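Side-chain contacts in glutathione S-transferase (Pseudomonas protegens, PDB 4IKH), which binds glutathione and probably catalyses its transfer to electrophilic substrates, as other members of the glutathione transferase superfamily do: residues V52-T56 / Q57-T61; P62-L65 / S66-P69; A112-Y115 / E116-W120. All coordinates share one frame; numbering follows the deposited sequence.

Interaction 1 (V52-T56 / Q57-T61). With GSH (glutathione), chain B.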
ATOM      1  N   VAL A  52      -3.159  -7.923 -20.927  1.00 59.61           N
ATOM      2  CA  VAL A  52      -4.503  -7.414 -20.698  1.00 48.58           C
ATOM      3  C   VAL A  52      -4.612  -6.027 -21.327  1.00 54.87           C
ATOM      4  O   VAL A  52      -4.082  -5.057 -20.784  1.00 62.34           O
ATOM      5  CB  VAL A  52      -4.784  -7.301 -19.190  1.00 45.47           C
ATOM      6  CG1 VAL A  52      -6.202  -6.774 -18.935  1.00 38.59           C
ATOM      7  CG2 VAL A  52      -4.591  -8.648 -18.514  1.00 46.10           C
ATOM      8  N   SER A  53      -5.288  -5.925 -22.468  1.00 57.37           N
ATOM      9  CA  SER A  53      -5.342  -4.654 -23.194  1.00 61.22           C
ATOM     10  C   SER A  53      -6.420  -3.725 -22.660  1.00 61.45           C
ATOM     11  O   SER A  53      -7.585  -4.104 -22.565  1.00 64.52           O
ATOM     12  CB  SER A  53      -5.557  -4.882 -24.692  1.00 67.19           C
ATOM     13  OG  SER A  53      -5.487  -3.656 -25.402  1.00 70.30           O
ATOM     14  N   PHE A  54      -6.024  -2.502 -22.321  1.00 61.17           N
ATOM     15  CA  PHE A  54      -6.957  -1.509 -21.806  1.00 61.77           C
ATOM     16  C   PHE A  54      -7.780  -0.918 -22.939  1.00 65.14           C
ATOM     17  O   PHE A  54      -8.891  -0.433 -22.724  1.00 63.01           O
ATOM     18  CB  PHE A  54      -6.206  -0.387 -21.089  1.00 55.85           C
ATOM     19  CG  PHE A  54      -5.527  -0.818 -19.822  1.00 51.63           C
ATOM     20  CD1 PHE A  54      -5.812  -2.048 -19.243  1.00 51.54           C
ATOM     21  CD2 PHE A  54      -4.606   0.016 -19.201  1.00 49.57           C
ATOM     22  CE1 PHE A  54      -5.182  -2.444 -18.074  1.00 53.87           C
ATOM     23  CE2 PHE A  54      -3.976  -0.368 -18.030  1.00 46.72           C
ATOM     24  CZ  PHE A  54      -4.260  -1.602 -17.467  1.00 51.10           C
ATOM     25  N   GLU A  55      -7.217  -0.956 -24.144  1.00 73.92           N
ATOM     26  CA  GLU A  55      -7.861  -0.398 -25.327  1.00 80.30           C
ATOM     27  C   GLU A  55      -9.159  -1.134 -25.641  1.00 78.21           C
ATOM     28  O   GLU A  55     -10.127  -0.538 -26.112  1.00 79.21           O
ATOM     29  CB  GLU A  55      -6.910  -0.467 -26.523  1.00 87.86           C
ATOM     30  CG  GLU A  55      -5.530   0.111 -26.246  1.00 94.29           C
ATOM     31  CD  GLU A  55      -4.557  -0.109 -27.390  1.00104.10           C
ATOM     32  OE1 GLU A  55      -3.404  -0.507 -27.119  1.00107.09           O
ATOM     33  OE2 GLU A  55      -4.937   0.126 -28.558  1.00107.22           O
ATOM     34  N   THR A  56      -9.170  -2.434 -25.364  1.00 78.88           N
ATOM     35  CA  THR A  56     -10.351  -3.260 -25.577  1.00 80.52           C
ATOM     36  C   THR A  56     -11.091  -3.480 -24.260  1.00 80.95           C
ATOM     37  O   THR A  56     -12.041  -4.264 -24.195  1.00 83.07           O
ATOM     38  CB  THR A  56      -9.971  -4.620 -26.184  1.00 82.75           C
ATOM     39  OG1 THR A  56      -9.399  -5.456 -25.172  1.00 83.20           O
ATOM     40  CG2 THR A  56      -8.958  -4.436 -27.301  1.00 83.96           C
ATOM     41  N   GLN A  57     -10.641  -2.779 -23.219  1.00 79.23           N
ATOM     42  CA  GLN A  57     -11.233  -2.865 -21.883  1.00 75.37           C
ATOM     43  C   GLN A  57     -11.232  -4.283 -21.312  1.00 69.12           C
ATOM     44  O   GLN A  57     -12.204  -4.701 -20.684  1.00 64.66           O
ATOM     45  CB  GLN A  57     -12.653  -2.289 -21.874  1.00 76.83           C
ATOM     46  CG  GLN A  57     -12.710  -0.772 -21.908  1.00 82.68           C
ATOM     47  CD  GLN A  57     -13.586  -0.202 -20.805  1.00 89.92           C
ATOM     48  OE1 GLN A  57     -14.767  -0.539 -20.692  1.00 93.06           O
ATOM     49  NE2 GLN A  57     -13.006   0.662 -19.976  1.00 90.47           N
ATOM     50  N   ASP A  58     -10.133  -5.009 -21.517  1.00 67.20           N
ATOM     51  CA  ASP A  58     -10.018  -6.388 -21.047  1.00 66.75           C
ATOM     52  C   ASP A  58     -10.046  -6.509 -19.523  1.00 63.27           C
ATOM     53  O   ASP A  58     -10.307  -7.586 -18.983  1.00 63.65           O
ATOM     54  CB  ASP A  58      -8.736  -7.037 -21.580  1.00 73.09           C
ATOM     55  CG  ASP A  58      -8.829  -7.400 -23.045  1.00 80.43           C
ATOM     56  OD1 ASP A  58      -9.952  -7.396 -23.591  1.00 84.70           O
ATOM     57  OD2 ASP A  58      -7.776  -7.697 -23.646  1.00 82.45           O
ATOM     58  N   GLN A  59      -9.772  -5.407 -18.832  1.00 59.63           N
ATOM     59  CA  GLN A  59      -9.722  -5.430 -17.375  1.00 55.32           C
ATOM     60  C   GLN A  59     -11.111  -5.287 -16.751  1.00 53.68           C
ATOM     61  O   GLN A  59     -11.251  -5.328 -15.526  1.00 46.68           O
ATOM     62  CB  GLN A  59      -8.773  -4.350 -16.839  1.00 50.64           C
ATOM     63  CG  GLN A  59      -9.373  -2.945 -16.746  1.00 48.68           C
ATOM     64  CD  GLN A  59      -9.253  -2.162 -18.037  1.00 54.92           C
ATOM     65  OE1 GLN A  59      -9.220  -2.735 -19.126  1.00 60.13           O
ATOM     66  NE2 GLN A  59      -9.181  -0.842 -17.920  1.00 56.50           N
HETATM   67  N   MSE A  60     -12.130  -5.134 -17.598  1.00 55.59           N
HETATM   68  CA  MSE A  60     -13.505  -4.957 -17.138  1.00 54.18           C
HETATM   69  C   MSE A  60     -14.347  -6.210 -17.376  1.00 57.32           C
HETATM   70  O   MSE A  60     -15.460  -6.322 -16.868  1.00 57.17           O
HETATM   71  CB  MSE A  60     -14.146  -3.751 -17.828  1.00 55.22           C
HETATM   72  CG  MSE A  60     -13.408  -2.441 -17.587  1.00 56.72           C
HETATM   73 SE   MSE A  60     -13.488  -1.885 -15.713  1.00 74.91          SE
HETATM   74  CE  MSE A  60     -12.161  -0.449 -15.781  1.00 77.32           C
ATOM     75  N   THR A  61     -13.800  -7.149 -18.144  1.00 62.52           N
ATOM     76  CA  THR A  61     -14.479  -8.406 -18.444  1.00 60.94           C
ATOM     77  C   THR A  61     -14.665  -9.228 -17.170  1.00 62.51           C
ATOM     78  O   THR A  61     -13.823  -9.176 -16.268  1.00 64.56           O
ATOM     79  CB  THR A  61     -13.691  -9.240 -19.478  1.00 59.82           C
ATOM     80  OG1 THR A  61     -12.436  -9.654 -18.918  1.00 62.43           O
ATOM     81  CG2 THR A  61     -13.440  -8.424 -20.746  1.00 57.13           C
TER
HETATM   82  N1  GSH B 301      -2.489  -0.996  -5.960  1.00 21.39           N
HETATM   83  CA1 GSH B 301      -2.562  -1.668  -7.210  1.00 27.61           C
HETATM   84  C1  GSH B 301      -1.364  -2.552  -7.403  1.00 32.21           C
HETATM   85  O11 GSH B 301      -0.253  -2.218  -6.902  1.00 27.98           O
HETATM   86  O12 GSH B 301      -1.445  -3.637  -8.070  1.00 31.34           O
HETATM   87  CB1 GSH B 301      -2.597  -0.665  -8.314  1.00 33.17           C
HETATM   88  CG1 GSH B 301      -2.750  -1.419  -9.636  1.00 30.60           C
HETATM   89  CD1 GSH B 301      -3.012  -0.461 -10.773  1.00 27.52           C
HETATM   90  OE1 GSH B 301      -3.162   0.724 -10.562  1.00 31.60           O
HETATM   91  N2  GSH B 301      -3.073  -0.965 -12.141  1.00 30.29           N
HETATM   92  CA2 GSH B 301      -3.323  -0.064 -13.220  1.00 33.01           C
HETATM   93  C2  GSH B 301      -4.580  -0.579 -13.896  1.00 34.73           C
HETATM   94  O2  GSH B 301      -4.753  -1.799 -13.985  1.00 35.21           O
HETATM   95  CB2 GSH B 301      -2.193  -0.085 -14.205  1.00 35.54           C
HETATM   96  SG2 GSH B 301      -0.642   0.384 -13.463  1.00 41.39           S
HETATM   97  N3  GSH B 301      -5.583   0.320 -14.436  1.00 36.35           N
HETATM   98  CA3 GSH B 301      -6.756  -0.231 -15.083  1.00 46.48           C
HETATM   99  C3  GSH B 301      -7.963   0.544 -14.677  1.00 47.87           C
HETATM  100  O31 GSH B 301      -7.945   1.239 -13.625  1.00 48.91           O
HETATM  101  O32 GSH B 301      -8.997   0.495 -15.391  1.00 46.11           O

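Interaction 2 (P62-L65 / S66-P69)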
ATOM      1  N   PRO A  62     -15.779  -9.977 -17.083  1.00 61.99           N
ATOM      2  CA  PRO A  62     -16.042 -10.861 -15.940  1.00 56.21           C
ATOM      3  C   PRO A  62     -14.898 -11.854 -15.729  1.00 53.78           C
ATOM      4  O   PRO A  62     -14.599 -12.221 -14.587  1.00 56.95           O
ATOM      5  CB  PRO A  62     -17.304 -11.607 -16.370  1.00 61.23           C
ATOM      6  CG  PRO A  62     -18.008 -10.648 -17.283  1.00 64.30           C
ATOM      7  CD  PRO A  62     -16.912  -9.934 -18.028  1.00 64.07           C
ATOM      8  N   GLU A  63     -14.267 -12.273 -16.823  1.00 46.84           N
ATOM      9  CA  GLU A  63     -13.142 -13.204 -16.761  1.00 52.29           C
ATOM     10  C   GLU A  63     -11.963 -12.639 -15.960  1.00 50.67           C
ATOM     11  O   GLU A  63     -11.368 -13.348 -15.142  1.00 44.88           O
ATOM     12  CB  GLU A  63     -12.682 -13.601 -18.168  1.00 54.76           C
ATOM     13  CG  GLU A  63     -13.694 -14.427 -18.960  1.00 60.24           C
ATOM     14  CD  GLU A  63     -14.577 -13.579 -19.847  1.00 65.80           C
ATOM     15  OE1 GLU A  63     -14.913 -12.445 -19.450  1.00 68.98           O
ATOM     16  OE2 GLU A  63     -14.934 -14.047 -20.949  1.00 74.02           O
ATOM     17  N   PHE A  64     -11.630 -11.370 -16.196  1.00 50.60           N
ATOM     18  CA  PHE A  64     -10.539 -10.742 -15.460  1.00 49.45           C
ATOM     19  C   PHE A  64     -10.966 -10.470 -14.019  1.00 46.49           C
ATOM     20  O   PHE A  64     -10.196 -10.694 -13.085  1.00 46.41           O
ATOM     21  CB  PHE A  64     -10.060  -9.456 -16.150  1.00 47.40           C
ATOM     22  CG  PHE A  64      -8.855  -8.822 -15.489  1.00 47.73           C
ATOM     23  CD1 PHE A  64      -7.589  -9.381 -15.633  1.00 48.31           C
ATOM     24  CD2 PHE A  64      -8.992  -7.672 -14.713  1.00 46.22           C
ATOM     25  CE1 PHE A  64      -6.478  -8.800 -15.021  1.00 44.54           C
ATOM     26  CE2 PHE A  64      -7.888  -7.087 -14.098  1.00 45.75           C
ATOM     27  CZ  PHE A  64      -6.629  -7.651 -14.254  1.00 43.66           C
ATOM     28  N   LEU A  65     -12.206 -10.020 -13.841  1.00 47.27           N
ATOM     29  CA  LEU A  65     -12.719  -9.692 -12.511  1.00 42.84           C
ATOM     30  C   LEU A  65     -12.677 -10.865 -11.529  1.00 43.99           C
ATOM     31  O   LEU A  65     -12.649 -10.654 -10.315  1.00 47.28           O
ATOM     32  CB  LEU A  65     -14.139  -9.132 -12.600  1.00 43.18           C
ATOM     33  CG  LEU A  65     -14.298  -7.746 -13.223  1.00 49.41           C
ATOM     34  CD1 LEU A  65     -15.734  -7.258 -13.100  1.00 44.74           C
ATOM     35  CD2 LEU A  65     -13.337  -6.752 -12.577  1.00 49.35           C
ATOM     36  N   SER A  66     -12.669 -12.090 -12.047  1.00 45.20           N
ATOM     37  CA  SER A  66     -12.641 -13.273 -11.191  1.00 46.78           C
ATOM     38  C   SER A  66     -11.300 -13.445 -10.467  1.00 49.19           C
ATOM     39  O   SER A  66     -11.235 -14.091  -9.414  1.00 45.49           O
ATOM     40  CB  SER A  66     -12.999 -14.536 -11.987  1.00 49.90           C
ATOM     41  OG  SER A  66     -12.166 -14.698 -13.125  1.00 57.06           O
ATOM     42  N   VAL A  67     -10.231 -12.876 -11.027  1.00 47.54           N
ATOM     43  CA  VAL A  67      -8.929 -12.929 -10.368  1.00 41.74           C
ATOM     44  C   VAL A  67      -8.526 -11.566  -9.792  1.00 41.40           C
ATOM     45  O   VAL A  67      -7.693 -11.487  -8.886  1.00 42.86           O
ATOM     46  CB  VAL A  67      -7.811 -13.490 -11.302  1.00 49.61           C
ATOM     47  CG1 VAL A  67      -8.182 -14.877 -11.808  1.00 52.80           C
ATOM     48  CG2 VAL A  67      -7.538 -12.547 -12.471  1.00 40.59           C
ATOM     49  N   SER A  68      -9.123 -10.498 -10.316  1.00 41.38           N
ATOM     50  CA  SER A  68      -8.860  -9.143  -9.824  1.00 39.57           C
ATOM     51  C   SER A  68     -10.138  -8.324  -9.827  1.00 37.18           C
ATOM     52  O   SER A  68     -10.425  -7.626 -10.798  1.00 37.83           O
ATOM     53  CB  SER A  68      -7.779  -8.431 -10.655  1.00 39.89           C
ATOM     54  OG  SER A  68      -7.647  -7.070 -10.260  1.00 38.93           O
ATOM     55  N   PRO A  69     -10.907  -8.398  -8.724  1.00 37.13           N
ATOM     56  CA  PRO A  69     -12.200  -7.708  -8.572  1.00 36.28           C
ATOM     57  C   PRO A  69     -12.034  -6.198  -8.610  1.00 37.27           C
ATOM     58  O   PRO A  69     -13.030  -5.500  -8.769  1.00 30.96           O
ATOM     59  CB  PRO A  69     -12.675  -8.121  -7.174  1.00 39.80           C
ATOM     60  CG  PRO A  69     -11.780  -9.229  -6.735  1.00 36.77           C
ATOM     61  CD  PRO A  69     -10.529  -9.174  -7.530  1.00 34.03           C
TER

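Interaction 3 (A112-Y115 / E116-W120)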
ATOM      1  N   ALA A 112      14.684  -7.823  11.842  1.00 50.40           N
ATOM      2  CA  ALA A 112      14.331  -6.436  11.609  1.00 52.85           C
ATOM      3  C   ALA A 112      14.268  -6.142  10.112  1.00 50.34           C
ATOM      4  O   ALA A 112      13.374  -5.430   9.651  1.00 52.38           O
ATOM      5  CB  ALA A 112      15.339  -5.524  12.297  1.00 51.48           C
ATOM      6  N   ALA A 113      15.204  -6.715   9.357  1.00 42.18           N
ATOM      7  CA  ALA A 113      15.330  -6.427   7.925  1.00 46.28           C
ATOM      8  C   ALA A 113      14.071  -6.756   7.113  1.00 41.78           C
ATOM      9  O   ALA A 113      13.691  -5.999   6.211  1.00 42.43           O
ATOM     10  CB  ALA A 113      16.566  -7.123   7.336  1.00 42.72           C
ATOM     11  N   ARG A 114      13.431  -7.881   7.420  1.00 41.07           N
ATOM     12  CA  ARG A 114      12.166  -8.232   6.768  1.00 40.10           C
ATOM     13  C   ARG A 114      11.127  -7.126   6.929  1.00 32.47           C
ATOM     14  O   ARG A 114      10.525  -6.684   5.951  1.00 39.75           O
ATOM     15  CB  ARG A 114      11.610  -9.554   7.317  1.00 45.51           C
ATOM     16  CG  ARG A 114      10.341 -10.028   6.594  1.00 46.87           C
ATOM     17  CD  ARG A 114       9.786 -11.342   7.162  1.00 41.62           C
ATOM     18  NE  ARG A 114       8.618 -11.798   6.405  1.00 41.00           N
ATOM     19  CZ  ARG A 114       8.691 -12.564   5.319  1.00 41.43           C
ATOM     20  NH1 ARG A 114       9.878 -12.957   4.866  1.00 39.17           N
ATOM     21  NH2 ARG A 114       7.588 -12.933   4.683  1.00 41.15           N
ATOM     22  N   TYR A 115      10.917  -6.672   8.159  1.00 39.21           N
ATOM     23  CA  TYR A 115       9.854  -5.706   8.428  1.00 40.22           C
ATOM     24  C   TYR A 115      10.189  -4.311   7.913  1.00 38.27           C
ATOM     25  O   TYR A 115       9.299  -3.548   7.498  1.00 34.48           O
ATOM     26  CB  TYR A 115       9.492  -5.712   9.918  1.00 34.97           C
ATOM     27  CG  TYR A 115       8.991  -7.071  10.344  1.00 36.41           C
ATOM     28  CD1 TYR A 115       7.752  -7.538   9.914  1.00 35.64           C
ATOM     29  CD2 TYR A 115       9.763  -7.901  11.147  1.00 40.55           C
ATOM     30  CE1 TYR A 115       7.296  -8.787  10.281  1.00 36.65           C
ATOM     31  CE2 TYR A 115       9.314  -9.150  11.518  1.00 44.90           C
ATOM     32  CZ  TYR A 115       8.074  -9.584  11.086  1.00 44.32           C
ATOM     33  OH  TYR A 115       7.615 -10.826  11.449  1.00 50.66           O
ATOM     34  N   GLU A 116      11.476  -3.984   7.916  1.00 39.75           N
ATOM     35  CA  GLU A 116      11.939  -2.751   7.291  1.00 39.73           C
ATOM     36  C   GLU A 116      11.776  -2.793   5.780  1.00 33.97           C
ATOM     37  O   GLU A 116      11.507  -1.770   5.152  1.00 32.56           O
ATOM     38  CB  GLU A 116      13.398  -2.482   7.660  1.00 44.95           C
ATOM     39  CG  GLU A 116      13.559  -2.084   9.113  1.00 51.18           C
ATOM     40  CD  GLU A 116      14.995  -2.129   9.579  1.00 56.57           C
ATOM     41  OE1 GLU A 116      15.862  -2.609   8.812  1.00 57.58           O
ATOM     42  OE2 GLU A 116      15.244  -1.690  10.719  1.00 58.30           O
ATOM     43  N   THR A 117      11.950  -3.968   5.187  1.00 32.28           N
ATOM     44  CA  THR A 117      11.701  -4.101   3.752  1.00 29.67           C
ATOM     45  C   THR A 117      10.210  -3.912   3.439  1.00 33.44           C
ATOM     46  O   THR A 117       9.853  -3.177   2.513  1.00 30.46           O
ATOM     47  CB  THR A 117      12.175  -5.457   3.228  1.00 31.35           C
ATOM     48  OG1 THR A 117      13.533  -5.669   3.627  1.00 39.43           O
ATOM     49  CG2 THR A 117      12.094  -5.494   1.714  1.00 33.25           C
ATOM     50  N   ILE A 118       9.336  -4.572   4.205  1.00 31.24           N
ATOM     51  CA  ILE A 118       7.898  -4.409   4.007  1.00 25.30           C
ATOM     52  C   ILE A 118       7.519  -2.945   4.232  1.00 25.35           C
ATOM     53  O   ILE A 118       6.663  -2.397   3.537  1.00 31.32           O
ATOM     54  CB  ILE A 118       7.075  -5.365   4.932  1.00 26.04           C
ATOM     55  CG1 ILE A 118       7.363  -6.821   4.565  1.00 27.90           C
ATOM     56  CG2 ILE A 118       5.570  -5.103   4.802  1.00 27.61           C
ATOM     57  CD1 ILE A 118       6.943  -7.817   5.615  1.00 37.53           C
ATOM     58  N   GLN A 119       8.171  -2.312   5.204  1.00 27.80           N
ATOM     59  CA  GLN A 119       7.940  -0.891   5.503  1.00 25.63           C
ATOM     60  C   GLN A 119       8.192   0.015   4.293  1.00 32.63           C
ATOM     61  O   GLN A 119       7.407   0.934   4.010  1.00 29.91           O
ATOM     62  CB  GLN A 119       8.850  -0.469   6.668  1.00 28.58           C
ATOM     63  CG  GLN A 119       9.150   1.024   6.756  1.00 28.37           C
ATOM     64  CD  GLN A 119      10.221   1.337   7.798  1.00 39.39           C
ATOM     65  OE1 GLN A 119       9.914   1.563   8.968  1.00 36.33           O
ATOM     66  NE2 GLN A 119      11.488   1.368   7.367  1.00 44.93           N
ATOM     67  N   TRP A 120       9.292  -0.235   3.585  1.00 30.30           N
ATOM     68  CA  TRP A 120       9.596   0.550   2.388  1.00 30.76           C
ATOM     69  C   TRP A 120       8.680   0.148   1.236  1.00 27.76           C
ATOM     70  O   TRP A 120       8.342   0.977   0.392  1.00 26.16           O
ATOM     71  CB  TRP A 120      11.094   0.451   2.016  1.00 35.02           C
ATOM     72  CG  TRP A 120      11.914   1.300   2.947  1.00 29.63           C
ATOM     73  CD1 TRP A 120      12.707   0.876   3.969  1.00 28.87           C
ATOM     74  CD2 TRP A 120      11.925   2.730   2.995  1.00 26.93           C
ATOM     75  NE1 TRP A 120      13.247   1.960   4.626  1.00 28.13           N
ATOM     76  CE2 TRP A 120      12.769   3.108   4.053  1.00 27.65           C
ATOM     77  CE3 TRP A 120      11.303   3.728   2.240  1.00 27.80           C
ATOM     78  CZ2 TRP A 120      13.012   4.443   4.374  1.00 28.55           C
ATOM     79  CZ3 TRP A 120      11.550   5.054   2.555  1.00 33.01           C
ATOM     80  CH2 TRP A 120      12.394   5.399   3.613  1.00 30.57           C
TER

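Interaction 1 (V52-T56 / Q57-T61)
The D58 carboxylate reaches back across the turn and serves two donors of V52-T56. T56 OG1 gives its hydrogen to D58 OD1 at 2.6 Å, from well above the carboxylate plane, and the same OD1 carries a salt bridge to K14. D58 OD2 takes the backbone N of S53 at 3.3 Å on its anti side. In return D58 N donates to S53 O at 2.9 Å, almost in line with the carbonyl, tying S53 and D58 twice. V52 CG1 also lies 3.7 Å from D58 CB, the two side chains pointing in opposite directions as they pass. Two type I turns, F54-Q57 and Q57-M60, fold this loop between strand 47-51 and helix 62-65 of the thioredoxin-like domain; T61 stands at the N-cap of that helix, with a weak bond to F64 N, and its OG1 donates to D58 O. At the glutathione end Q59 makes the polar contact. With CG between the backbone N and carbonyl carbon (chi1 82°) and a bend at chi2, its amide crosses the F54 side chain at about a right angle, planes 44° apart, and NE2 donates nearly straight (171°) to O32 of the glutathione glycyl carboxylate at 2.9 Å. Q59 OE1 is buried with no hydrogen-bond partner, 3.5 Å from F54 CD1; the F54 ring lays one face against glutathione CA3, its CZ 3.5 Å from glutathione O2.

Interaction 2 (P62-L65 / S66-P69)
F64 O receives two backbone donors at the end of helix 62-65: S68 N comes in the carbonyl plane and V67 N from above it, each at 3.0 Å. V67 CG2 also comes within 3.3 Å of F64 O. One residue earlier, E63 O is taken by a side chain instead, S66 OG at 2.6 Å. A chi1 of 55° sets that hydroxyl between its own backbone N and carbonyl carbon, folded back against the helix end. S66 N makes a weak bond to P62 O. L65 O faces P69 N, which as a proline nitrogen has no hydrogen to give, while L65 CA sends a CA-H...O contact to S68 O and L65 CD2 sits 3.5 Å from the same oxygen. The carbon contacts gather on F64: CE2 of its ring lies 3.7 Å from S68 CB, an oblique approach, and CD1 is 4.5 Å from V67 CG2. S68 OG bonds outward to K72 O, and V67 and S68 both rest on A75 of strand 75-78. This is a helix C-terminus handing over to a loop that reaches P69 and goes on to strand 75-78 of the thioredoxin-like GST domain, by way of I73 and P74 of the glutathione pocket.

Interaction 3 (A112-Y115 / E116-W120)
A112 and E116 stand one turn apart near the start of helix 111-140, the long helix that opens the all-helical C-terminal domain of the GST fold and here borders the second subunit. E116 N donates to A112 O at 3.0 Å, and the E116 side chain stays alongside: CG is 3.4 Å from A112 O, and the extended chain carries OE2 to 4.1 Å from A112 CB. Both residues also pack on L87 of the second subunit. Cutting E116 back to an alanine here removes the CG methylene and carboxylate beside the A112 carbonyl and would probably open a gap next to that L87. R114 and Y115 carry longer side chains. R114, extended as far as NE with CG opposite its backbone N (chi1 -176°), leads its guanidinium to a salt bridge with D101 and a bond to A108 O, while I118 CD1 lies 4.2 Å from R114 CG. The same methyl is 4.4 Å from Y115 CD1, and the Y115 hydroxyl bonds D101 of the second subunit. Q119 OE1 accepts from F90 N, also of the second subunit, and Q119 N donates to Y115 O. T117 grips A113 twice: with its hydroxyl turned beside its own N (chi1 -52°), OG1 meets A113 O at 2.6 Å and T117 N meets it at 2.9 Å, from opposite faces of the carbonyl plane.

Interactions 1 and 2 are consecutive along the chain and share the thioredoxin-like N-terminal domain, their centres 11 Å apart. They touch where F64 CD2 lies 3.4 Å from Q59 O, so the loop 52-61 and the helix 62-65 that follows it form one unit between strands 47-51 and 75-78. Interaction 3 comes later, on helix 111-140 of the helical domain, its centre 34 Å from that of interaction 1 and on the opposite side of the chain's centre. Interaction 1 contributes F54, Q59 and M60 to a glutathione pocket and interaction 2 packs behind it; interaction 3 meets the second subunit, on the same helix whose later residues line the pocket of another glutathione.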